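PDB 3T8K: uncharacterized protein from Leptotrichia buccalis, which is of unknown function but folds as a stack of helical hairpins of the ankyrin-repeat type, a fold that commonly serves in protein-protein recognition. Local coordinates for residues A[30-33]-A[34-37]; A[57-60]-A[61-64]; A[95-98]-A[99-103]; A[120-123]-A[124-127]; A[158-161]-A[162-166]. All coordinates share one frame; numbering follows the deposited sequence.

Interaction 1: residues A[30-33]-A[34-37]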
loop_
_atom_site.group_PDB
_atom_site.type_symbol
_atom_site.label_atom_id
_atom_site.label_comp_id
_atom_site.label_asym_id
_atom_site.label_seq_id
_atom_site.Cartn_x
_atom_site.Cartn_y
_atom_site.Cartn_z
ATOM N N TYR A 30 12.746 -24.380 5.520
ATOM C CA TYR A 30 13.856 -24.656 6.439
ATOM C C TYR A 30 13.741 -23.925 7.779
ATOM O O TYR A 30 14.386 -24.298 8.764
ATOM C CB TYR A 30 15.203 -24.346 5.773
ATOM C CG TYR A 30 15.540 -22.862 5.691
ATOM C CD1 TYR A 30 16.215 -22.221 6.727
ATOM C CD2 TYR A 30 15.219 -22.117 4.560
ATOM C CE1 TYR A 30 16.536 -20.868 6.645
ATOM C CE2 TYR A 30 15.536 -20.768 4.475
ATOM C CZ TYR A 30 16.193 -20.157 5.517
ATOM O OH TYR A 30 16.508 -18.826 5.415
ATOM N N GLU A 31 12.917 -22.886 7.824
ATOM C CA GLU A 31 12.794 -22.090 9.039
ATOM C C GLU A 31 12.069 -22.835 10.142
ATOM O O GLU A 31 11.227 -23.693 9.886
ATOM C CB GLU A 31 12.083 -20.759 8.750
ATOM C CG GLU A 31 12.859 -19.895 7.773
ATOM C CD GLU A 31 12.017 -18.760 7.242
ATOM O OE1 GLU A 31 11.240 -18.986 6.285
ATOM O OE2 GLU A 31 12.116 -17.649 7.803
ATOM N N ASP A 32 12.411 -22.486 11.372
ATOM C CA ASP A 32 11.832 -23.099 12.552
ATOM C C ASP A 32 10.451 -22.508 12.797
ATOM O O ASP A 32 10.308 -21.289 12.874
ATOM C CB ASP A 32 12.744 -22.817 13.748
ATOM C CG ASP A 32 12.408 -23.667 14.952
ATOM O OD1 ASP A 32 13.310 -24.394 15.428
ATOM O OD2 ASP A 32 11.252 -23.606 15.427
ATOM N N LYS A 33 9.430 -23.356 12.910
ATOM C CA LYS A 33 8.071 -22.849 13.110
ATOM C C LYS A 33 7.996 -21.891 14.295
ATOM O O LYS A 33 7.315 -20.874 14.236
ATOM C CB LYS A 33 7.074 -23.988 13.308
ATOM C CG LYS A 33 6.739 -24.773 12.052
ATOM C CD LYS A 33 5.701 -25.834 12.375
ATOM C CE LYS A 33 5.315 -26.649 11.159
ATOM N NZ LYS A 33 4.511 -27.838 11.571
ATOM N N GLU A 34 8.706 -22.219 15.371
ATOM C CA GLU A 34 8.661 -21.403 16.578
ATOM C C GLU A 34 9.280 -20.028 16.365
ATOM O O GLU A 34 8.783 -19.035 16.882
ATOM C CB GLU A 34 9.332 -22.130 17.747
ATOM C CG GLU A 34 8.518 -23.305 18.271
ATOM C CD GLU A 34 7.130 -22.891 18.744
ATOM O OE1 GLU A 34 6.985 -21.763 19.266
ATOM O OE2 GLU A 34 6.181 -23.690 18.584
ATOM N N SER A 35 10.367 -19.974 15.605
ATOM C CA SER A 35 10.971 -18.701 15.260
ATOM C C SER A 35 10.018 -17.878 14.399
ATOM O O SER A 35 9.922 -16.668 14.558
ATOM C CB SER A 35 12.296 -18.915 14.539
ATOM O OG SER A 35 13.189 -19.634 15.372
ATOM N N VAL A 36 9.315 -18.541 13.487
ATOM C CA VAL A 36 8.359 -17.859 12.619
ATOM C C VAL A 36 7.219 -17.267 13.437
ATOM O O VAL A 36 6.819 -16.111 13.234
ATOM C CB VAL A 36 7.812 -18.836 11.555
ATOM C CG1 VAL A 36 6.627 -18.244 10.812
ATOM C CG2 VAL A 36 8.942 -19.271 10.585
ATOM N N LEU A 37 6.687 -18.054 14.362
ATOM C CA LEU A 37 5.553 -17.608 15.164
ATOM C C LEU A 37 5.911 -16.420 16.047
ATOM O O LEU A 37 5.083 -15.541 16.273
ATOM C CB LEU A 37 5.000 -18.748 16.013
ATOM C CG LEU A 37 4.339 -19.858 15.196
ATOM C CD1 LEU A 37 4.047 -21.066 16.063
ATOM C CD2 LEU A 37 3.069 -19.337 14.532
#
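D32 and E34 meet where the chain leaving helix 19-28 turns into the short helix 33-37. The carboxylate of D32 reaches forward over the first turn and accepts the backbone N-H of E34, with OD2 2.9 Å from E34 N. The bond uses the anti lone pair of OD2 and is bent, 141° at the hydrogen. The first torsion of D32 (chi1 -167°) sets CG opposite its own nitrogen and carries the carboxylate to the start of the helix. The same residue gives its carbonyl to the turn: V36 N donates to D32 O at 3.0 Å. One residue further on, L37 N donates to K33 O at 2.9 Å.

The close packing is on the V36 side. V36 is buried, and its CG2 branch lies against the incoming chain, 3.3 Å from D32 O and 3.9 Å from E31 CB. Beyond that methylene, E31 OE1 accepts from V10 N. The opposite character prevails around D32, E34 and S35, all exposed. Here S35 OG merely lies beside D32 CB at 3.6 Å, and the E34 carboxylate folds away, its OE2 6.0 Å from D32 OD2, a spacing that probably limits repulsion between the two acids. K33 extends in yet another direction, to a salt bridge with E27 on helix 19-28. D32 OD2 on the N-H of E34, two residues on, is typical of an Asp N-cap at the start of a helix.

Interaction 2: residues A[57-60]-A[61-64]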
loop_
_atom_site.group_PDB
_atom_site.type_symbol
_atom_site.label_atom_id
_atom_site.label_comp_id
_atom_site.label_asym_id
_atom_site.label_seq_id
_atom_site.Cartn_x
_atom_site.Cartn_y
_atom_site.Cartn_z
ATOM N N ILE A 57 -4.574 -17.098 6.067
ATOM C CA ILE A 57 -3.232 -17.174 6.648
ATOM C C ILE A 57 -3.186 -16.462 7.996
ATOM O O ILE A 57 -2.512 -16.910 8.925
ATOM C CB ILE A 57 -2.170 -16.552 5.710
ATOM C CG1 ILE A 57 -2.163 -17.284 4.367
ATOM C CG2 ILE A 57 -0.795 -16.570 6.364
ATOM C CD1 ILE A 57 -1.315 -16.618 3.298
ATOM N N SER A 58 -3.897 -15.337 8.101
ATOM C CA SER A 58 -3.902 -14.589 9.350
ATOM C C SER A 58 -4.524 -15.414 10.462
ATOM O O SER A 58 -3.975 -15.508 11.561
ATOM C CB SER A 58 -4.665 -13.267 9.206
ATOM O OG SER A 58 -3.879 -12.296 8.541
HETATM N N MSE A 59 -5.685 -15.996 10.172
HETATM C CA MSE A 59 -6.390 -16.824 11.149
HETATM C C MSE A 59 -5.582 -18.049 11.546
HETATM O O MSE A 59 -5.579 -18.454 12.708
HETATM C CB MSE A 59 -7.750 -17.244 10.605
HETATM C CG MSE A 59 -8.678 -16.072 10.347
HETATM SE SE MSE A 59 -9.277 -15.174 11.992
HETATM C CE MSE A 59 -7.629 -14.377 12.637
ATOM N N PHE A 60 -4.898 -18.639 10.575
ATOM C CA PHE A 60 -4.064 -19.800 10.852
ATOM C C PHE A 60 -2.971 -19.441 11.859
ATOM O O PHE A 60 -2.794 -20.126 12.867
ATOM C CB PHE A 60 -3.458 -20.335 9.558
ATOM C CG PHE A 60 -2.438 -21.431 9.768
ATOM C CD1 PHE A 60 -2.824 -22.760 9.787
ATOM C CD2 PHE A 60 -1.102 -21.123 9.948
ATOM C CE1 PHE A 60 -1.889 -23.774 9.977
ATOM C CE2 PHE A 60 -0.157 -22.128 10.139
ATOM C CZ PHE A 60 -0.555 -23.458 10.156
ATOM N N LEU A 61 -2.252 -18.356 11.586
ATOM C CA LEU A 61 -1.155 -17.912 12.446
ATOM C C LEU A 61 -1.625 -17.450 13.809
ATOM O O LEU A 61 -1.023 -17.788 14.822
ATOM C CB LEU A 61 -0.362 -16.787 11.779
ATOM C CG LEU A 61 0.508 -17.266 10.616
ATOM C CD1 LEU A 61 1.109 -16.093 9.868
ATOM C CD2 LEU A 61 1.595 -18.209 11.119
ATOM N N ILE A 62 -2.684 -16.645 13.836
ATOM C CA ILE A 62 -3.239 -16.223 15.111
ATOM C C ILE A 62 -3.617 -17.426 15.974
ATOM O O ILE A 62 -3.325 -17.455 17.170
ATOM C CB ILE A 62 -4.449 -15.287 14.933
ATOM C CG1 ILE A 62 -3.975 -13.955 14.357
ATOM C CG2 ILE A 62 -5.150 -15.064 16.268
ATOM C CD1 ILE A 62 -5.093 -13.031 13.977
ATOM N N ASN A 63 -4.259 -18.417 15.365
ATOM C CA ASN A 63 -4.643 -19.624 16.098
ATOM C C ASN A 63 -3.447 -20.447 16.585
ATOM O O ASN A 63 -3.558 -21.183 17.566
ATOM C CB ASN A 63 -5.607 -20.491 15.276
ATOM C CG ASN A 63 -6.974 -19.833 15.088
ATOM O OD1 ASN A 63 -7.331 -18.891 15.803
ATOM N ND2 ASN A 63 -7.743 -20.332 14.125
ATOM N N LYS A 64 -2.311 -20.316 15.905
ATOM C CA LYS A 64 -1.086 -21.015 16.306
ATOM C C LYS A 64 -0.277 -20.188 17.304
ATOM O O LYS A 64 0.786 -20.616 17.747
ATOM C CB LYS A 64 -0.221 -21.360 15.088
ATOM C CG LYS A 64 -0.835 -22.390 14.158
ATOM C CD LYS A 64 -0.098 -23.706 14.249
ATOM C CE LYS A 64 -1.019 -24.876 13.971
ATOM N NZ LYS A 64 -0.311 -26.166 14.208
#
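The last turns of helix 51-63, part of the ankyrin-type helical stack, carry this contact, in which F60 and K64 meet as an i to i+4 pair. K64 lays its aliphatic chain over one face of the F60 ring: CG stands 4.2 Å from the ring centroid and 17° off its normal, a CH-pi contact displaced toward the rim on the CE2 side. Further out, CD and CE pass close to CZ. The ring is presented for this by a first torsion that sets CG opposite the backbone nitrogen (chi1 173°), while a bend at chi2 of K64 (-109°) leads the lysine chain past it. F60 also packs against helix 19-28, meeting F26 edge-to-face.

A second i to i+4 pair joins I57 and L61, whose side chains run alongside one another, CG2 of I57 being 4.0 Å from CD1 of L61. Both also pack on helices 19-28 and 41-45. M59 and I62 pack against helix 90-102.

In the backbone, I62 N donates to S58 O at 2.9 Å, whereas K64 N reaches F60 O only weakly, at 3.1 Å. One helix thus sends apolar side chains both to helices 19-28 and 41-45 before it and to helix 90-102 after it, as in an ankyrin-type stack of helical hairpins.

Interaction 3: residues A[95-98]-A[99-103]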
loop_
_atom_site.group_PDB
_atom_site.type_symbol
_atom_site.label_atom_id
_atom_site.label_comp_id
_atom_site.label_asym_id
_atom_site.label_seq_id
_atom_site.Cartn_x
_atom_site.Cartn_y
_atom_site.Cartn_z
ATOM N N GLU A 95 -13.415 -8.557 11.352
ATOM C CA GLU A 95 -13.116 -9.748 12.143
ATOM C C GLU A 95 -11.685 -9.737 12.683
ATOM O O GLU A 95 -11.453 -10.009 13.865
ATOM C CB GLU A 95 -13.350 -11.004 11.302
ATOM C CG GLU A 95 -14.392 -11.944 11.873
ATOM C CD GLU A 95 -13.994 -12.496 13.225
ATOM O OE1 GLU A 95 -13.001 -13.249 13.286
ATOM O OE2 GLU A 95 -14.668 -12.172 14.224
ATOM N N LEU A 96 -10.723 -9.432 11.814
ATOM C CA LEU A 96 -9.324 -9.368 12.224
ATOM C C LEU A 96 -9.087 -8.243 13.242
ATOM O O LEU A 96 -8.341 -8.424 14.212
ATOM C CB LEU A 96 -8.397 -9.207 11.011
ATOM C CG LEU A 96 -8.263 -10.431 10.100
ATOM C CD1 LEU A 96 -7.432 -10.110 8.853
ATOM C CD2 LEU A 96 -7.642 -11.580 10.862
ATOM N N CYS A 97 -9.705 -7.085 13.024
ATOM C CA CYS A 97 -9.616 -6.003 14.009
ATOM C C CYS A 97 -10.158 -6.453 15.368
ATOM O O CYS A 97 -9.527 -6.231 16.398
ATOM C CB CYS A 97 -10.345 -4.738 13.535
ATOM S SG CYS A 97 -10.287 -3.329 14.713
ATOM N N LYS A 98 -11.330 -7.086 15.374
ATOM C CA LYS A 98 -11.901 -7.586 16.618
ATOM C C LYS A 98 -10.929 -8.513 17.353
ATOM O O LYS A 98 -10.754 -8.420 18.568
ATOM C CB LYS A 98 -13.210 -8.332 16.343
ATOM C CG LYS A 98 -13.843 -8.970 17.566
ATOM C CD LYS A 98 -15.280 -9.396 17.268
ATOM C CE LYS A 98 -15.398 -10.887 17.054
ATOM N NZ LYS A 98 -15.694 -11.606 18.331
ATOM N N ILE A 99 -10.314 -9.422 16.612
ATOM C CA ILE A 99 -9.420 -10.402 17.218
ATOM C C ILE A 99 -8.149 -9.742 17.744
ATOM O O ILE A 99 -7.667 -10.080 18.827
ATOM C CB ILE A 99 -9.072 -11.516 16.221
ATOM C CG1 ILE A 99 -10.320 -12.356 15.932
ATOM C CG2 ILE A 99 -7.957 -12.398 16.761
ATOM C CD1 ILE A 99 -10.130 -13.305 14.778
ATOM N N PHE A 100 -7.601 -8.798 16.982
ATOM C CA PHE A 100 -6.409 -8.088 17.431
ATOM C C PHE A 100 -6.685 -7.354 18.740
ATOM O O PHE A 100 -5.844 -7.341 19.640
ATOM C CB PHE A 100 -5.912 -7.090 16.385
ATOM C CG PHE A 100 -5.328 -7.723 15.158
ATOM C CD1 PHE A 100 -5.064 -9.078 15.109
ATOM C CD2 PHE A 100 -5.027 -6.949 14.052
ATOM C CE1 PHE A 100 -4.512 -9.657 13.970
ATOM C CE2 PHE A 100 -4.475 -7.523 12.911
ATOM C CZ PHE A 100 -4.228 -8.875 12.869
ATOM N N LEU A 101 -7.854 -6.719 18.840
ATOM C CA LEU A 101 -8.221 -6.006 20.056
ATOM C C LEU A 101 -8.375 -6.962 21.233
ATOM O O LEU A 101 -7.916 -6.676 22.339
ATOM C CB LEU A 101 -9.508 -5.198 19.855
ATOM C CG LEU A 101 -9.387 -3.999 18.913
ATOM C CD1 LEU A 101 -10.743 -3.313 18.692
ATOM C CD2 LEU A 101 -8.380 -2.993 19.449
ATOM N N GLU A 102 -9.027 -8.096 20.996
ATOM C CA GLU A 102 -9.252 -9.073 22.050
ATOM C C GLU A 102 -7.933 -9.636 22.556
ATOM O O GLU A 102 -7.809 -9.988 23.728
ATOM C CB GLU A 102 -10.165 -10.201 21.560
ATOM C CG GLU A 102 -11.592 -9.748 21.298
ATOM C CD GLU A 102 -12.437 -10.803 20.609
ATOM O OE1 GLU A 102 -11.859 -11.747 20.029
ATOM O OE2 GLU A 102 -13.683 -10.679 20.649
ATOM N N LYS A 103 -6.949 -9.715 21.667
ATOM C CA LYS A 103 -5.662 -10.297 22.020
ATOM C C LYS A 103 -4.629 -9.247 22.410
ATOM O O LYS A 103 -3.442 -9.545 22.503
ATOM C CB LYS A 103 -5.153 -11.216 20.905
ATOM C CG LYS A 103 -6.005 -12.471 20.757
ATOM C CD LYS A 103 -5.338 -13.521 19.883
ATOM C CE LYS A 103 -6.151 -14.811 19.862
ATOM N NZ LYS A 103 -6.163 -15.515 21.183
#
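K98 and E102 face each other one turn apart near the end of helix 90-102 and form a salt bridge, with NZ of K98 3.2 Å from OE2 of E102. The ammonium approaches the syn side of that oxygen, 26° out of the carboxylate plane. Two bends in the lysine, at chi3 (103°) and chi4 (91°), curl it back to the acid, whose chain is extended; CG of K98 thereby comes within 3.5 Å of the same OE2. One turn before I99, E95 brings OE1 against CD1 of that residue at 3.2 Å, an acid oxygen against an aliphatic end. It stays well apart from the other acid, E95 OE2 being 6.5 Å from E102 OE1.

Backbone donors are served in the usual order. The N-H groups of I99, F100, L101 and E102 go to the carbonyls of E95, L96, C97 and K98, respectively. The shortest of the four joins F100 N to L96 O at 2.9 Å. That carbonyl oxygen also lies over one face of the F100 ring, displaced toward its rim and 3.2 Å from CG. K103, the first residue to leave helical angles, still gives its N-H to I99 O at 3.0 Å and only weakly to F100 O.

Apolar side chains face the neighbouring helices. C97 SG touches L101 CD1 at 4.0 Å, and both residues rest on helices 79-85 and 129-140, whereas L96, I99 and F100 pack on helix 51-63. With the i to i+4 salt bridge on its surface, the helix packs between its neighbours as in an ankyrin-type helical stack.

Interaction 4: residues A[120-123]-A[124-127]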
loop_
_atom_site.group_PDB
_atom_site.type_symbol
_atom_site.label_atom_id
_atom_site.label_comp_id
_atom_site.label_asym_id
_atom_site.label_seq_id
_atom_site.Cartn_x
_atom_site.Cartn_y
_atom_site.Cartn_z
ATOM N N LYS A 120 -6.685 5.576 9.804
ATOM C CA LYS A 120 -7.088 6.694 8.943
ATOM C C LYS A 120 -7.617 6.238 7.580
ATOM O O LYS A 120 -8.545 6.841 7.033
ATOM C CB LYS A 120 -5.945 7.680 8.753
ATOM C CG LYS A 120 -6.267 8.769 7.743
ATOM C CD LYS A 120 -5.307 9.944 7.875
ATOM C CE LYS A 120 -5.618 11.018 6.854
ATOM N NZ LYS A 120 -4.901 12.284 7.161
ATOM N N ASN A 121 -7.033 5.179 7.027
ATOM C CA ASN A 121 -7.430 4.737 5.688
ATOM C C ASN A 121 -8.876 4.241 5.607
ATOM O O ASN A 121 -9.468 4.227 4.528
ATOM C CB ASN A 121 -6.482 3.652 5.162
ATOM C CG ASN A 121 -6.605 3.444 3.654
ATOM O OD1 ASN A 121 -6.646 4.403 2.879
ATOM N ND2 ASN A 121 -6.663 2.184 3.235
ATOM N N ILE A 122 -9.464 3.830 6.729
ATOM C CA ILE A 122 -10.811 3.262 6.632
ATOM C C ILE A 122 -11.794 4.307 6.140
ATOM O O ILE A 122 -12.847 3.982 5.587
ATOM C CB ILE A 122 -11.293 2.614 7.948
ATOM C CG1 ILE A 122 -11.673 3.675 8.987
ATOM C CG2 ILE A 122 -10.242 1.639 8.471
ATOM C CD1 ILE A 122 -12.276 3.091 10.246
ATOM N N PHE A 123 -11.430 5.567 6.313
ATOM C CA PHE A 123 -12.307 6.657 5.892
ATOM C C PHE A 123 -12.192 6.885 4.391
ATOM O O PHE A 123 -12.920 7.693 3.816
ATOM C CB PHE A 123 -12.016 7.916 6.704
ATOM C CG PHE A 123 -12.075 7.686 8.184
ATOM C CD1 PHE A 123 -13.260 7.281 8.788
ATOM C CD2 PHE A 123 -10.946 7.838 8.972
ATOM C CE1 PHE A 123 -13.311 7.043 10.149
ATOM C CE2 PHE A 123 -10.988 7.595 10.334
ATOM C CZ PHE A 123 -12.175 7.209 10.925
ATOM N N ASN A 124 -11.288 6.140 3.759
ATOM C CA ASN A 124 -11.136 6.169 2.308
ATOM C C ASN A 124 -11.874 5.028 1.633
ATOM O O ASN A 124 -11.954 4.966 0.406
ATOM C CB ASN A 124 -9.661 6.081 1.924
ATOM C CG ASN A 124 -8.931 7.374 2.142
ATOM O OD1 ASN A 124 -9.468 8.450 1.880
ATOM N ND2 ASN A 124 -7.702 7.284 2.626
ATOM N N TYR A 125 -12.385 4.104 2.437
ATOM C CA TYR A 125 -13.002 2.904 1.896
ATOM C C TYR A 125 -14.201 3.238 1.022
ATOM O O TYR A 125 -15.045 4.062 1.382
ATOM C CB TYR A 125 -13.442 1.963 3.018
ATOM C CG TYR A 125 -12.315 1.219 3.715
ATOM C CD1 TYR A 125 -10.985 1.361 3.318
ATOM C CD2 TYR A 125 -12.592 0.369 4.774
ATOM C CE1 TYR A 125 -9.955 0.664 3.976
ATOM C CE2 TYR A 125 -11.589 -0.313 5.431
ATOM C CZ TYR A 125 -10.275 -0.170 5.029
ATOM O OH TYR A 125 -9.300 -0.870 5.699
ATOM N N PHE A 126 -14.263 2.588 -0.132
ATOM C CA PHE A 126 -15.427 2.687 -0.990
ATOM C C PHE A 126 -16.413 1.591 -0.621
ATOM O O PHE A 126 -16.623 0.648 -1.379
ATOM C CB PHE A 126 -15.039 2.572 -2.466
ATOM C CG PHE A 126 -16.181 2.838 -3.408
ATOM C CD1 PHE A 126 -16.575 4.135 -3.686
ATOM C CD2 PHE A 126 -16.868 1.790 -4.008
ATOM C CE1 PHE A 126 -17.630 4.389 -4.544
ATOM C CE2 PHE A 126 -17.924 2.037 -4.870
ATOM C CZ PHE A 126 -18.304 3.341 -5.139
ATOM N N VAL A 127 -16.993 1.703 0.566
ATOM C CA VAL A 127 -18.081 0.821 0.963
ATOM C C VAL A 127 -19.101 1.626 1.753
ATOM O O VAL A 127 -18.746 2.578 2.455
ATOM C CB VAL A 127 -17.597 -0.359 1.819
ATOM C CG1 VAL A 127 -16.497 -1.121 1.103
ATOM C CG2 VAL A 127 -17.115 0.133 3.157
#
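In N121 the first torsion sets CG opposite the backbone N (chi1 -164°), while in N124 it leaves CG beside its own nitrogen, and the two amides thereby come together. N124 ND2 donates to N121 OD1 at 3.1 Å through a nearly straight bond (169°). The acceptor lies in the amide plane of N124, although the two amide planes are 64° apart. Their backbones are joined as well, N124 N being 2.8 Å from N121 O. The other end of the N121 amide, ND2, is held by F83 O.

Short i to i+3 bonds of this kind identify a 3-10 turn, here in the loop between helices 90-102 and 129-140; Y125 N, 3.2 Å from I122 O, adds the next one.

Y125 then folds its ring back over the turn. I122 CA sits 3.6 Å from the ring centroid, squarely over one face in a CH-pi contact, and I122 CG2 packs at 3.9 Å against CE2 of Y125. The phenol OH is hydrogen-bonded to F83 O, which thus receives both Y125 and N121. N124 packs against C164 of the second subunit.

Interaction 5: residues A[158-161]-A[162-166]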
loop_
_atom_site.group_PDB
_atom_site.type_symbol
_atom_site.label_atom_id
_atom_site.label_comp_id
_atom_site.label_asym_id
_atom_site.label_seq_id
_atom_site.Cartn_x
_atom_site.Cartn_y
_atom_site.Cartn_z
ATOM N N LEU A 158 -10.104 14.258 13.248
ATOM C CA LEU A 158 -11.441 14.824 13.140
ATOM C C LEU A 158 -11.530 15.702 11.888
ATOM O O LEU A 158 -12.460 15.578 11.091
ATOM C CB LEU A 158 -11.805 15.630 14.394
ATOM C CG LEU A 158 -13.176 16.325 14.348
ATOM C CD1 LEU A 158 -14.314 15.312 14.327
ATOM C CD2 LEU A 158 -13.358 17.300 15.505
ATOM N N GLU A 159 -10.546 16.576 11.715
ATOM C CA GLU A 159 -10.526 17.471 10.563
ATOM C C GLU A 159 -10.592 16.715 9.229
ATOM O O GLU A 159 -11.273 17.154 8.299
ATOM C CB GLU A 159 -9.316 18.410 10.644
ATOM C CG GLU A 159 -9.484 19.490 11.721
ATOM C CD GLU A 159 -8.168 20.098 12.214
ATOM O OE1 GLU A 159 -8.232 20.967 13.114
ATOM O OE2 GLU A 159 -7.081 19.715 11.717
ATOM N N PHE A 160 -9.903 15.576 9.152
ATOM C CA PHE A 160 -9.895 14.733 7.953
ATOM C C PHE A 160 -11.263 14.133 7.664
ATOM O O PHE A 160 -11.737 14.143 6.529
ATOM C CB PHE A 160 -8.864 13.597 8.102
ATOM C CG PHE A 160 -8.825 12.635 6.936
ATOM C CD1 PHE A 160 -8.371 13.040 5.688
ATOM C CD2 PHE A 160 -9.204 11.306 7.104
ATOM C CE1 PHE A 160 -8.322 12.146 4.618
ATOM C CE2 PHE A 160 -9.159 10.408 6.049
ATOM C CZ PHE A 160 -8.711 10.817 4.800
ATOM N N VAL A 161 -11.888 13.581 8.696
ATOM C CA VAL A 161 -13.173 12.925 8.526
ATOM C C VAL A 161 -14.246 13.939 8.131
ATOM O O VAL A 161 -15.131 13.638 7.328
ATOM C CB VAL A 161 -13.571 12.145 9.799
ATOM C CG1 VAL A 161 -14.987 11.601 9.682
ATOM C CG2 VAL A 161 -12.566 11.011 10.047
ATOM N N LYS A 162 -14.148 15.147 8.677
ATOM C CA LYS A 162 -15.067 16.230 8.305
ATOM C C LYS A 162 -15.123 16.456 6.789
ATOM O O LYS A 162 -16.157 16.852 6.251
ATOM C CB LYS A 162 -14.682 17.530 9.020
ATOM C CG LYS A 162 -15.373 17.743 10.358
ATOM C CD LYS A 162 -14.809 18.949 11.102
ATOM C CE LYS A 162 -13.442 18.636 11.696
ATOM N NZ LYS A 162 -12.889 19.756 12.511
ATOM N N ARG A 163 -14.015 16.197 6.102
ATOM C CA ARG A 163 -13.920 16.489 4.672
ATOM C C ARG A 163 -14.067 15.250 3.778
ATOM O O ARG A 163 -13.914 15.331 2.565
ATOM C CB ARG A 163 -12.624 17.245 4.366
ATOM C CG ARG A 163 -12.767 18.770 4.431
ATOM C CD ARG A 163 -11.479 19.436 4.896
ATOM N NE ARG A 163 -10.293 18.735 4.406
ATOM C CZ ARG A 163 -9.044 19.057 4.728
ATOM N NH1 ARG A 163 -8.808 20.078 5.544
ATOM N NH2 ARG A 163 -8.030 18.356 4.230
ATOM N N CYS A 164 -14.349 14.103 4.386
ATOM C CA CYS A 164 -14.765 12.934 3.624
ATOM C C CYS A 164 -16.285 12.930 3.577
ATOM O O CYS A 164 -16.932 13.750 4.213
ATOM C CB CYS A 164 -14.242 11.653 4.264
ATOM S SG CYS A 164 -12.449 11.506 4.184
ATOM N N GLN A 165 -16.869 12.025 2.810
ATOM C CA GLN A 165 -18.320 11.938 2.805
ATOM C C GLN A 165 -18.739 10.787 3.714
ATOM O O GLN A 165 -19.313 9.801 3.261
ATOM C CB GLN A 165 -18.857 11.770 1.380
ATOM C CG GLN A 165 -19.390 13.066 0.763
ATOM C CD GLN A 165 -18.503 13.619 -0.344
ATOM O OE1 GLN A 165 -18.751 13.385 -1.529
ATOM N NE2 GLN A 165 -17.471 14.365 0.038
ATOM N N LYS A 166 -18.416 10.918 5.000
ATOM C CA LYS A 166 -18.638 9.856 5.979
ATOM C C LYS A 166 -19.370 10.396 7.207
ATOM O O LYS A 166 -18.792 10.474 8.287
ATOM C CB LYS A 166 -17.301 9.261 6.425
ATOM C CG LYS A 166 -16.433 8.729 5.298
ATOM C CD LYS A 166 -17.097 7.553 4.617
ATOM C CE LYS A 166 -16.130 6.802 3.709
ATOM N NZ LYS A 166 -16.676 5.448 3.439
HETATM O O HOH W 1 -17.783 13.150 6.907
#
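L158 begins the contact: its carbonyl accepts an i to i+4 bond from K162 N, 3.0 Å from L158 O. Its CG also packs against the lysine chain, 3.5 Å from K162 CE, because K162 bends at chi3 (-75°) and runs back along the helix. E159 lies beside that lysine and points the same way, yet E159 OE1 remains 4.8 Å from K162 NZ; its other oxygen accepts from T156 N.

From F160 on the bonds are i to i+3. R163 N turns to F160 O at 3.1 Å, and C164 SG settles over one face of the phenyl ring, 4.0 Å from its centroid and 20° off the normal. V161 follows with two partners on its carbonyl: C164 N, and a water whose oxygen is 2.7 Å from V161 O. That water also donates to C164 O and accepts from K166 N, tying V161 to the chain that leads into helix 167-180.

F160 also packs on C164 of the second subunit. The sulfur-aromatic contact and the backbone bonds around C164 are consistent with a sulfur held in place for the disulfide to C164 of that subunit, the covalent link between the two chains.

The five contacts follow one another along the chain, and their order in sequence is largely their order along the stack: centres of interactions 1 and 5 lie about 43 Å apart. Interaction 1 touches interaction 2 through L37, which packs on L61, while interactions 2 and 3, with centres about 12 Å apart, join helices 51-63 and 90-102 through M59 and I62. No direct touch links interactions 3 and 4, whose nearest atoms are about 8 Å apart. Interactions 4 and 5 meet again: K166 NZ lies 3.0 Å from Y125 O, a probable hydrogen bond, and K120 makes a cation-pi contact with F160. Interactions 4 and 5 both touch the second subunit, beside the interchain disulfide.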